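Local coordinates for uncharacterized protein (Cricetid herpesvirus 2, PDB 4ZKQ) that binds chemokines as a herpesvirus decoy receptor and so probably keeps host chemokines from signalling, at residues A34-S37 with L38-L42; Q301-G305 with E306-A310. One frame throughout, in Å; residues are numbered along the deposited sequence.

Interaction 1: residues A34-S37 with L38-L42; sequences ATIS and LPIKL
Ile36 opens the contact by leaning its CG2 branch onto the end of Ile40, with CG2 of Ile36 lying 3.7 Å from CD1 of Ile40. CG2 stands anti to the backbone N of Ile36, while CG1 lies beside that nitrogen. The Ile40 side chain sets off away from the 34-37 segment and bends back at chi2 (-63°), so its terminal methyl makes the touch. Leu38 adds a looser apolar neighbour, its CD2 sitting 4.2 Å from CG2 of Ile36.

Ser37 comes next and carries the polar part of the turn, entirely through water. Its hydroxyl, anti to the backbone N (chi1 165°), reaches one water that donates to Pro39 O and a second that donates to Leu38 O; the first is the shorter link, 2.6 Å from Ser37 OG. A third water donates to Ser37 O and accepts from Lys41 N, at 3.0 Å from that nitrogen. Lys41 runs extended beyond CG, back along the serine, bringing its CE to 3.8 Å from Ser37 OG. The peptide between Leu38 and Pro39 is cis, and the backbone angles of these two residues fit a type VIb turn, a class that reverses the chain without needing a direct bond across its ends; here a water links Ser37 O to Lys41 N, one residue past the turn.

The turn lies at the surface, in the loop between strand 23-26 and helix 44-51. Ile36 and Ile40 both rest on Ile47 of that helix, and Ile36 also touches Thr51 and reaches His167 of strand 161-169. At the bend itself, Leu38 and Pro39, with Ile40 just after, touch Phe137 of strand 132-143, so the loop lies against both the helix and the sheet.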
loop_
_atom_site.group_PDB
_atom_site.type_symbol
_atom_site.label_atom_id
_atom_site.label_comp_id
_atom_site.label_asym_id
_atom_site.label_seq_id
_atom_site.Cartn_x
_atom_site.Cartn_y
_atom_site.Cartn_z
ATOM N N ALA A 34 -11.184 -1.491 15.108
ATOM C CA ALA A 34 -10.039 -2.031 15.841
ATOM C C ALA A 34 -8.751 -1.399 15.338
ATOM O O ALA A 34 -8.653 -1.026 14.172
ATOM C CB ALA A 34 -9.973 -3.550 15.718
ATOM N N THR A 35 -7.774 -1.275 16.231
ATOM C CA THR A 35 -6.498 -0.642 15.913
ATOM C C THR A 35 -5.350 -1.429 16.519
ATOM O O THR A 35 -5.548 -2.231 17.430
ATOM C CB THR A 35 -6.426 0.801 16.446
ATOM O OG1 THR A 35 -6.519 0.774 17.874
ATOM C CG2 THR A 35 -7.551 1.655 15.881
ATOM N N ILE A 36 -4.150 -1.198 15.998
ATOM C CA ILE A 36 -2.947 -1.809 16.538
ATOM C C ILE A 36 -2.497 -1.029 17.763
ATOM O O ILE A 36 -2.346 0.186 17.704
ATOM C CB ILE A 36 -1.813 -1.839 15.502
ATOM C CG1 ILE A 36 -2.210 -2.717 14.315
ATOM C CG2 ILE A 36 -0.528 -2.360 16.126
ATOM C CD1 ILE A 36 -1.207 -2.713 13.174
ATOM N N SER A 37 -2.287 -1.739 18.866
ATOM C CA SER A 37 -1.812 -1.135 20.103
ATOM C C SER A 37 -0.302 -1.339 20.245
ATOM O O SER A 37 0.199 -2.444 20.038
ATOM C CB SER A 37 -2.559 -1.736 21.300
ATOM O OG SER A 37 -1.908 -1.450 22.524
ATOM N N LEU A 38 0.422 -0.271 20.571
ATOM C CA LEU A 38 1.853 -0.386 20.877
ATOM C C LEU A 38 2.101 -0.242 22.377
ATOM O O LEU A 38 1.445 0.560 23.040
ATOM C CB LEU A 38 2.661 0.666 20.121
ATOM C CG LEU A 38 2.539 0.691 18.602
ATOM C CD1 LEU A 38 3.477 1.738 18.015
ATOM C CD2 LEU A 38 2.844 -0.679 18.040
ATOM N N PRO A 39 3.060 -1.009 22.917
ATOM C CA PRO A 39 3.888 -1.942 22.154
ATOM C C PRO A 39 3.107 -3.185 21.745
ATOM O O PRO A 39 2.112 -3.532 22.383
ATOM C CB PRO A 39 5.010 -2.297 23.136
ATOM C CG PRO A 39 4.362 -2.170 24.478
ATOM C CD PRO A 39 3.403 -1.013 24.351
ATOM N N ILE A 40 3.558 -3.843 20.686
ATOM C CA ILE A 40 2.902 -5.043 20.187
ATOM C C ILE A 40 2.769 -6.093 21.284
ATOM O O ILE A 40 3.735 -6.397 21.979
ATOM C CB ILE A 40 3.675 -5.647 19.008
ATOM C CG1 ILE A 40 3.750 -4.638 17.851
ATOM C CG2 ILE A 40 3.028 -6.968 18.554
ATOM C CD1 ILE A 40 2.392 -4.263 17.264
ATOM N N LYS A 41 1.567 -6.641 21.426
ATOM C CA LYS A 41 1.306 -7.680 22.423
ATOM C C LYS A 41 0.501 -8.834 21.828
ATOM O O LYS A 41 -0.028 -9.673 22.559
ATOM C CB LYS A 41 0.566 -7.082 23.622
ATOM C CG LYS A 41 -0.761 -6.426 23.255
ATOM C CD LYS A 41 -1.387 -5.694 24.437
ATOM C CE LYS A 41 -2.602 -4.885 24.008
ATOM N NZ LYS A 41 -3.465 -4.498 25.158
ATOM N N LEU A 42 0.412 -8.864 20.501
ATOM C CA LEU A 42 -0.341 -9.892 19.787
ATOM C C LEU A 42 0.541 -10.571 18.752
ATOM O O LEU A 42 1.443 -9.942 18.197
ATOM C CB LEU A 42 -1.561 -9.286 19.085
ATOM C CG LEU A 42 -2.679 -8.697 19.940
ATOM C CD1 LEU A 42 -3.720 -8.046 19.038
ATOM C CD2 LEU A 42 -3.316 -9.764 20.814
HETATM O O HOH W 1 -0.592 -5.095 20.076
HETATM O O HOH W 2 -0.039 -2.645 23.816
HETATM O O HOH W 3 -1.131 0.769 24.743
#

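Interaction 2: residues Q301-G305 with E306-A310; sequences QTADG and EPVLA
The peptide carbonyl of Ala303 takes Glu306 N on one face and a water near its plane, slightly toward the other face. The backbone bond measures 3.0 Å from Glu306 N to Ala303 O and is bent, 150° at the hydrogen, with the donor 61° above the carbonyl plane. The water donates both to Ala303 O and to Pro307 O, 2.8 Å from the latter, and so links the turn to the start of the strand that follows.

A second flat group, the carboxylate of Glu306, folds back over the turn because the side chain bends at chi2 (-53°). Its OE2 comes to 3.3 Å from Asp304 O, a pairing of two acceptors that gains nothing by itself. Lys333 probably eases it: its NZ hydrogen-bonds Gly305 O and makes a long, weak ion pair with Glu306 OE2. The carboxylate of Asp304 is poorly ordered. On the way round, CB of Glu306 passes 3.3 Å from Ala303 O, while the Ala303 methyl carbon CB packs 3.2 Å from Glu306 O. That same Glu306 O accepts a hydrogen bond from Thr332 OG1. Deeper in, Ala303 CB meets CG2 of Val308 at 4.3 Å, an apolar touch on the buried side of the turn.

Asp304 and Gly305 both take positive phi and make a type I' beta turn from Ala303 to Glu306. Such turns are best known from tight beta hairpins; this one instead follows a short run with helical backbone angles and feeds strand 308-315. Val308 and Ala310 then pair with Ile330 and Phe328 of strand 324-330, and Leu309 with Glu384 of strand 378-384, as expected of a turn entering an inner strand of a beta sheet.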
loop_
_atom_site.group_PDB
_atom_site.type_symbol
_atom_site.label_atom_id
_atom_site.label_comp_id
_atom_site.label_asym_id
_atom_site.label_seq_id
_atom_site.Cartn_x
_atom_site.Cartn_y
_atom_site.Cartn_z
ATOM N N GLN A 301 -18.988 -10.724 -9.127
ATOM C CA GLN A 301 -19.113 -12.115 -9.565
ATOM C C GLN A 301 -17.763 -12.832 -9.559
ATOM O O GLN A 301 -17.698 -14.051 -9.719
ATOM C CB GLN A 301 -19.730 -12.180 -10.965
ATOM C CG GLN A 301 -21.017 -11.380 -11.107
ATOM C CD GLN A 301 -22.029 -11.699 -10.023
ATOM O OE1 GLN A 301 -22.651 -10.800 -9.458
ATOM N NE2 GLN A 301 -22.200 -12.984 -9.730
ATOM N N THR A 302 -16.693 -12.066 -9.362
ATOM C CA THR A 302 -15.331 -12.593 -9.297
ATOM C C THR A 302 -14.866 -12.857 -7.876
ATOM O O THR A 302 -13.808 -13.449 -7.650
ATOM C CB THR A 302 -14.328 -11.604 -9.916
ATOM O OG1 THR A 302 -13.949 -10.617 -8.934
ATOM C CG2 THR A 302 -14.934 -10.927 -11.130
ATOM N N ALA A 303 -15.656 -12.397 -6.920
ATOM C CA ALA A 303 -15.195 -12.264 -5.550
ATOM C C ALA A 303 -14.927 -13.601 -4.846
ATOM O O ALA A 303 -14.246 -13.632 -3.816
ATOM C CB ALA A 303 -16.200 -11.457 -4.776
ATOM N N ASP A 304 -15.444 -14.694 -5.401
ATOM C CA ASP A 304 -15.245 -16.031 -4.828
ATOM C C ASP A 304 -15.762 -16.115 -3.388
ATOM O O ASP A 304 -15.110 -16.687 -2.513
ATOM C CB ASP A 304 -13.757 -16.427 -4.879
ATOM C CG ASP A 304 -13.530 -17.914 -4.606
ATOM O OD1 ASP A 304 -14.418 -18.729 -4.939
ATOM O OD2 ASP A 304 -12.463 -18.266 -4.056
ATOM N N GLY A 305 -16.937 -15.540 -3.146
ATOM C CA GLY A 305 -17.538 -15.553 -1.824
ATOM C C GLY A 305 -16.834 -14.654 -0.826
ATOM O O GLY A 305 -17.255 -14.548 0.327
ATOM N N GLU A 306 -15.759 -14.004 -1.268
ATOM C CA GLU A 306 -14.982 -13.121 -0.407
ATOM C C GLU A 306 -15.394 -11.676 -0.640
ATOM O O GLU A 306 -16.100 -11.374 -1.603
ATOM C CB GLU A 306 -13.487 -13.294 -0.665
ATOM C CG GLU A 306 -13.024 -14.731 -0.627
ATOM C CD GLU A 306 -13.427 -15.438 0.653
ATOM O OE1 GLU A 306 -13.319 -14.818 1.733
ATOM O OE2 GLU A 306 -13.864 -16.608 0.580
ATOM N N PRO A 307 -14.957 -10.773 0.242
ATOM C CA PRO A 307 -15.395 -9.389 0.085
ATOM C C PRO A 307 -14.716 -8.639 -1.049
ATOM O O PRO A 307 -13.701 -9.066 -1.613
ATOM C CB PRO A 307 -15.029 -8.748 1.430
ATOM C CG PRO A 307 -14.783 -9.877 2.354
ATOM C CD PRO A 307 -14.250 -10.972 1.517
ATOM N N VAL A 308 -15.317 -7.500 -1.362
ATOM C CA VAL A 308 -14.735 -6.497 -2.234
ATOM C C VAL A 308 -14.374 -5.298 -1.369
ATOM O O VAL A 308 -15.155 -4.901 -0.496
ATOM C CB VAL A 308 -15.715 -6.093 -3.363
ATOM C CG1 VAL A 308 -15.378 -4.709 -3.952
ATOM C CG2 VAL A 308 -15.735 -7.158 -4.449
ATOM N N LEU A 309 -13.180 -4.754 -1.588
ATOM C CA LEU A 309 -12.732 -3.558 -0.896
ATOM C C LEU A 309 -12.876 -2.381 -1.840
ATOM O O LEU A 309 -12.423 -2.443 -2.982
ATOM C CB LEU A 309 -11.282 -3.688 -0.434
ATOM C CG LEU A 309 -10.707 -2.490 0.319
ATOM C CD1 LEU A 309 -11.360 -2.327 1.684
ATOM C CD2 LEU A 309 -9.202 -2.621 0.467
ATOM N N ALA A 310 -13.529 -1.325 -1.368
ATOM C CA ALA A 310 -13.688 -0.114 -2.158
ATOM C C ALA A 310 -12.938 1.021 -1.482
ATOM O O ALA A 310 -13.159 1.298 -0.305
ATOM C CB ALA A 310 -15.171 0.233 -2.331
HETATM O O HOH W 4 -12.336 -11.197 -2.871
#

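How the interactions relate
Interaction 1 comes first along the chain, and interaction 2 follows more than 250 residues later. Their centres lie 28 Å apart and their nearest atoms about 13 Å, so they do not touch. They belong to different sheets: residues 34-42 rest against strands 132-143 and 161-169 of the seven-stranded sheet, whereas residues 301-310 lead into the sheet that holds strands 308-315, 324-330 and 378-384. Strand 23-26 lies near both: it belongs to the first sheet and leads into the loop of interaction 1, while its Ile26 touches Pro307 and Leu309 of interaction 2, so it probably forms part of the junction between the two regions.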